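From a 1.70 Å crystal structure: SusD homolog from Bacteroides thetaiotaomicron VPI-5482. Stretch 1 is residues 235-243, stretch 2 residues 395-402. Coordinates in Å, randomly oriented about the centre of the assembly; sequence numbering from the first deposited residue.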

ATOM      1  N   LYS A 235       7.054  11.851 -18.325  1.00  9.30           N
ATOM      2  CA  LYS A 235       7.239  12.650 -17.123  1.00  9.71           C
ATOM      3  C   LYS A 235       7.682  11.847 -15.927  1.00  8.89           C
ATOM      4  O   LYS A 235       8.076  12.432 -14.932  1.00 11.02           O
ATOM      5  CB  LYS A 235       5.937  13.410 -16.805  1.00  9.43           C
ATOM      6  CG  LYS A 235       5.533  14.412 -17.881  1.00 11.42           C
ATOM      7  CD  LYS A 235       6.251  15.749 -17.727  1.00 13.51           C
ATOM      8  CE  LYS A 235       6.275  16.550 -19.046  1.00 17.47           C
ATOM      9  NZ  LYS A 235       4.907  16.868 -19.585  1.00 21.71           N
ATOM     10  N   HIS A 236       7.588  10.521 -15.972  1.00  8.41           N
ATOM     11  CA  HIS A 236       7.951   9.706 -14.832  1.00  7.62           C
ATOM     12  C   HIS A 236       8.836   8.538 -15.293  1.00  8.63           C
ATOM     13  O   HIS A 236       8.967   8.285 -16.494  1.00  8.60           O
ATOM     14  CB  HIS A 236       6.700   9.253 -14.053  1.00  8.44           C
ATOM     15  CG  HIS A 236       6.039  10.367 -13.313  1.00  5.56           C
ATOM     16  ND1 HIS A 236       6.466  10.804 -12.083  1.00  9.62           N
ATOM     17  CD2 HIS A 236       5.027  11.200 -13.678  1.00  8.71           C
ATOM     18  CE1 HIS A 236       5.741  11.849 -11.713  1.00  9.04           C
ATOM     19  NE2 HIS A 236       4.852  12.099 -12.655  1.00  8.55           N
ATOM     20  N   GLY A 237       9.461   7.872 -14.336  1.00  7.72           N
ATOM     21  CA  GLY A 237      10.337   6.748 -14.670  1.00  7.95           C
ATOM     22  C   GLY A 237      10.687   5.923 -13.467  1.00  7.86           C
ATOM     23  O   GLY A 237      10.154   6.133 -12.367  1.00  8.75           O
ATOM     24  N   LEU A 238      11.602   4.978 -13.692  1.00  7.42           N
ATOM     25  CA  LEU A 238      12.132   4.131 -12.643  1.00  6.46           C
ATOM     26  C   LEU A 238      13.472   4.667 -12.191  1.00  6.98           C
ATOM     27  O   LEU A 238      14.329   5.082 -13.031  1.00  6.56           O
ATOM     28  CB  LEU A 238      12.314   2.689 -13.148  1.00  6.97           C
ATOM     29  CG  LEU A 238      11.054   1.992 -13.669  1.00  6.64           C
ATOM     30  CD1 LEU A 238      11.354   0.610 -14.315  1.00  7.95           C
ATOM     31  CD2 LEU A 238      10.035   1.891 -12.513  1.00  5.65           C
ATOM     32  N   LEU A 239      13.676   4.669 -10.883  1.00  6.58           N
ATOM     33  CA  LEU A 239      14.964   5.019 -10.352  1.00  7.52           C
ATOM     34  C   LEU A 239      15.939   3.988 -10.896  1.00  8.01           C
ATOM     35  O   LEU A 239      15.604   2.784 -11.007  1.00  7.26           O
ATOM     36  CB  LEU A 239      15.007   5.039  -8.819  1.00  7.68           C
ATOM     37  CG  LEU A 239      14.067   6.019  -8.123  1.00  7.98           C
ATOM     38  CD1 LEU A 239      14.390   6.105  -6.623  1.00  8.72           C
ATOM     39  CD2 LEU A 239      14.157   7.423  -8.786  1.00  7.23           C
ATOM     40  N   LYS A 240      17.139   4.462 -11.213  1.00  7.64           N
ATOM     41  CA  LYS A 240      18.169   3.565 -11.776  1.00  8.73           C
ATOM     42  C   LYS A 240      18.438   2.379 -10.846  1.00  7.97           C
ATOM     43  O   LYS A 240      18.446   1.230 -11.291  1.00  6.89           O
ATOM     44  CB  LYS A 240      19.462   4.336 -12.061  1.00  9.25           C
ATOM     45  CG  LYS A 240      20.592   3.453 -12.580  1.00 11.38           C
ATOM     46  CD  LYS A 240      21.866   4.279 -12.879  1.00 14.59           C
ATOM     47  CE  LYS A 240      23.028   3.356 -13.162  1.00 17.67           C
ATOM     48  NZ  LYS A 240      24.260   4.065 -13.655  1.00 20.55           N
ATOM     49  N   ASP A 241      18.636   2.693  -9.558  1.00  7.64           N
ATOM     50  CA  ASP A 241      18.960   1.702  -8.548  1.00  8.25           C
ATOM     51  C   ASP A 241      17.783   1.375  -7.633  1.00  7.49           C
ATOM     52  O   ASP A 241      17.268   2.239  -6.941  1.00  7.17           O
ATOM     53  CB  ASP A 241      20.119   2.191  -7.712  1.00  8.97           C
ATOM     54  CG  ASP A 241      21.361   2.393  -8.523  1.00 10.97           C
ATOM     55  OD1 ASP A 241      21.696   1.520  -9.348  1.00 12.12           O
ATOM     56  OD2 ASP A 241      22.030   3.424  -8.306  1.00 16.13           O
ATOM     57  N   TYR A 242      17.372   0.119  -7.625  1.00  7.14           N
ATOM     58  CA  TYR A 242      16.245  -0.311  -6.769  1.00  7.39           C
ATOM     59  C   TYR A 242      16.464   0.074  -5.325  1.00  6.49           C
ATOM     60  O   TYR A 242      15.517   0.479  -4.653  1.00  6.82           O
ATOM     61  CB  TYR A 242      16.070  -1.810  -6.859  1.00  7.11           C
ATOM     62  CG  TYR A 242      14.790  -2.324  -6.293  1.00  7.69           C
ATOM     63  CD1 TYR A 242      13.571  -2.134  -6.969  1.00  7.29           C
ATOM     64  CD2 TYR A 242      14.780  -3.079  -5.139  1.00  7.54           C
ATOM     65  CE1 TYR A 242      12.396  -2.653  -6.463  1.00  6.96           C
ATOM     66  CE2 TYR A 242      13.629  -3.599  -4.649  1.00  7.09           C
ATOM     67  CZ  TYR A 242      12.437  -3.386  -5.295  1.00  8.75           C
ATOM     68  OH  TYR A 242      11.302  -3.913  -4.729  1.00  7.73           O
ATOM     69  N   GLU A 243      17.704  -0.067  -4.866  1.00  6.31           N
ATOM     70  CA  GLU A 243      18.056   0.262  -3.483  1.00  7.04           C
ATOM     71  C   GLU A 243      17.749   1.724  -3.138  1.00  6.80           C
ATOM     72  O   GLU A 243      17.395   2.037  -2.018  1.00  6.83           O
ATOM     73  CB  GLU A 243      19.524  -0.096  -3.193  1.00  7.49           C
ATOM     74  CG  GLU A 243      19.949   0.211  -1.746  1.00  9.94           C
ATOM     75  CD  GLU A 243      21.339  -0.286  -1.381  1.00 11.84           C
ATOM     76  OE1 GLU A 243      21.922  -1.065  -2.145  1.00 10.73           O
ATOM     77  OE2 GLU A 243      21.848   0.149  -0.332  1.00 13.03           O
ATOM     78  N   LEU A 395       1.932   4.080  -3.966  1.00  8.38           N
ATOM     79  CA  LEU A 395       1.948   3.867  -5.410  1.00  8.20           C
ATOM     80  C   LEU A 395       3.245   4.379  -6.038  1.00  7.76           C
ATOM     81  O   LEU A 395       3.594   5.580  -5.900  1.00  7.43           O
ATOM     82  CB  LEU A 395       0.770   4.590  -6.101  1.00  8.73           C
ATOM     83  CG  LEU A 395       0.569   4.218  -7.587  1.00  8.75           C
ATOM     84  CD1 LEU A 395       0.246   2.734  -7.722  1.00  9.08           C
ATOM     85  CD2 LEU A 395      -0.505   5.116  -8.231  1.00  8.92           C
ATOM     86  N   ARG A 396       3.974   3.473  -6.687  1.00  8.03           N
ATOM     87  CA  ARG A 396       5.204   3.762  -7.403  1.00  7.71           C
ATOM     88  C   ARG A 396       4.966   3.570  -8.905  1.00  7.42           C
ATOM     89  O   ARG A 396       4.148   2.763  -9.308  1.00  5.89           O
ATOM     90  CB  ARG A 396       6.329   2.787  -6.995  1.00  8.51           C
ATOM     91  CG  ARG A 396       6.712   2.906  -5.557  1.00 10.00           C
ATOM     92  CD  ARG A 396       8.033   2.258  -5.225  1.00  7.75           C
ATOM     93  NE  ARG A 396       8.010   0.812  -5.094  1.00  8.65           N
ATOM     94  CZ  ARG A 396       8.467  -0.071  -5.999  1.00  9.23           C
ATOM     95  NH1 ARG A 396       8.959   0.305  -7.188  1.00  8.51           N
ATOM     96  NH2 ARG A 396       8.471  -1.353  -5.683  1.00 10.32           N
ATOM     97  N   TYR A 397       5.725   4.244  -9.740  1.00  6.51           N
ATOM     98  CA  TYR A 397       5.559   4.055 -11.183  1.00  7.14           C
ATOM     99  C   TYR A 397       5.762   2.617 -11.633  1.00  7.24           C
ATOM    100  O   TYR A 397       5.130   2.194 -12.607  1.00  7.18           O
ATOM    101  CB  TYR A 397       6.534   4.970 -11.886  1.00  6.76           C
ATOM    102  CG  TYR A 397       6.455   5.079 -13.373  1.00  7.88           C
ATOM    103  CD1 TYR A 397       5.427   5.769 -13.986  1.00  7.70           C
ATOM    104  CD2 TYR A 397       7.463   4.574 -14.173  1.00  7.64           C
ATOM    105  CE1 TYR A 397       5.382   5.924 -15.353  1.00  9.77           C
ATOM    106  CE2 TYR A 397       7.430   4.730 -15.537  1.00  8.94           C
ATOM    107  CZ  TYR A 397       6.379   5.424 -16.126  1.00  8.81           C
ATOM    108  OH  TYR A 397       6.367   5.595 -17.478  1.00  8.56           O
ATOM    109  N   ALA A 398       6.621   1.836 -10.955  1.00  6.67           N
ATOM    110  CA  ALA A 398       6.792   0.433 -11.372  1.00  7.30           C
ATOM    111  C   ALA A 398       5.463  -0.352 -11.309  1.00  6.62           C
ATOM    112  O   ALA A 398       5.202  -1.213 -12.121  1.00  6.29           O
ATOM    113  CB  ALA A 398       7.861  -0.279 -10.514  1.00  6.34           C
ATOM    114  N   ASP A 399       4.673  -0.068 -10.288  1.00  6.56           N
ATOM    115  CA  ASP A 399       3.341  -0.692 -10.081  1.00  7.88           C
ATOM    116  C   ASP A 399       2.481  -0.341 -11.288  1.00  6.75           C
ATOM    117  O   ASP A 399       1.827  -1.214 -11.920  1.00  6.37           O
ATOM    118  CB  ASP A 399       2.786  -0.131  -8.765  1.00  7.81           C
ATOM    119  CG  ASP A 399       1.537  -0.841  -8.242  1.00  9.26           C
ATOM    120  OD1 ASP A 399       0.852  -1.562  -8.989  1.00  9.05           O
ATOM    121  OD2 ASP A 399       1.228  -0.627  -7.040  1.00  9.49           O
ATOM    122  N   VAL A 400       2.524   0.933 -11.692  1.00  6.60           N
ATOM    123  CA  VAL A 400       1.745   1.363 -12.834  1.00  6.97           C
ATOM    124  C   VAL A 400       2.229   0.695 -14.130  1.00  7.49           C
ATOM    125  O   VAL A 400       1.400   0.258 -14.925  1.00  6.54           O
ATOM    126  CB  VAL A 400       1.700   2.895 -13.005  1.00  7.27           C
ATOM    127  CG1 VAL A 400       0.823   3.262 -14.223  1.00  9.47           C
ATOM    128  CG2 VAL A 400       1.171   3.594 -11.707  1.00  8.55           C
ATOM    129  N   LEU A 401       3.544   0.560 -14.319  1.00  7.69           N
ATOM    130  CA  LEU A 401       4.029  -0.150 -15.517  1.00  7.74           C
ATOM    131  C   LEU A 401       3.480  -1.580 -15.519  1.00  7.98           C
ATOM    132  O   LEU A 401       3.028  -2.079 -16.541  1.00  6.57           O
ATOM    133  CB  LEU A 401       5.552  -0.193 -15.607  1.00  7.44           C
ATOM    134  CG  LEU A 401       6.226   1.139 -15.942  1.00  7.75           C
ATOM    135  CD1 LEU A 401       7.772   1.067 -15.821  1.00  5.12           C
ATOM    136  CD2 LEU A 401       5.817   1.650 -17.324  1.00  6.97           C
ATOM    137  N   LEU A 402       3.520  -2.225 -14.358  1.00  7.47           N
ATOM    138  CA  LEU A 402       3.033  -3.615 -14.304  1.00  7.96           C
ATOM    139  C   LEU A 402       1.511  -3.668 -14.551  1.00  7.43           C
ATOM    140  O   LEU A 402       1.011  -4.579 -15.237  1.00  7.78           O
ATOM    141  CB  LEU A 402       3.411  -4.266 -12.987  1.00  7.96           C
ATOM    142  CG  LEU A 402       4.912  -4.490 -12.778  1.00  7.91           C
ATOM    143  CD1 LEU A 402       5.227  -5.173 -11.449  1.00  7.05           C
ATOM    144  CD2 LEU A 402       5.496  -5.317 -13.920  1.00  8.36           C
TER
HETATM  145  O   HOH W   1       6.248   8.771 -17.785  1.00  8.86           O

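What does Tyr 397 offer the loop? It sits in the first turn of the helix, its CA-to-CB bond pointing toward the other stretch, and chi1 near -173° (t) extends the ring alongside His 236 and Gly 237. Over one face lie Gly 237 N and His 236 CB; the latter is 4.1 Å from the centroid of the Tyr 397 ring, 27° off its normal, a CH-pi contact. Gly 237 C approaches Tyr 397 CD2 to 3.6 Å. With no side chain, Gly 237 lays bare backbone against the ring, though a CB would have room, since it would point away.

How does His 236 give its CB to the ring while its imidazole goes elsewhere? Its CA-to-CB bond points toward the helix, but with chi1 at -71° (m) the side chain's end leads away, and ND1 is hydrogen-bonded elsewhere in the structure.

Why does leucine suit its place at Leu 238? Its CA-to-CB bond points sideways, yet chi1 -59° (m) and chi2 173° (t) bring the branched end nearer the helix. There Leu 238 CD2 lies 3.7 Å from Ala 398 CB and, at the ring's edge, 4.1 Å from Tyr 397 CD2, while Leu 238 CD1 meets Leu 401 CD1 at 3.9 Å. The small Ala 398 methyl and the m, t side chain of Leu 401 supply apolar surface for both methyls.

Is anything polar involved? No direct hydrogen bond crosses the contact, but water 1 bridges it: it accepts from His 236 N at 2.9 Å and hydrogen-bonds Tyr 397 OH at 3.2 Å. Farther off, Tyr 242 (chi1 t) and Arg 396 reach inward from sideways CA-to-CB bonds, leaving Tyr 242 OH 3.9 Å from Arg 396 NH2; both atoms are hydrogen-bonded elsewhere. In all, 292 Å² is buried, summed over both sides.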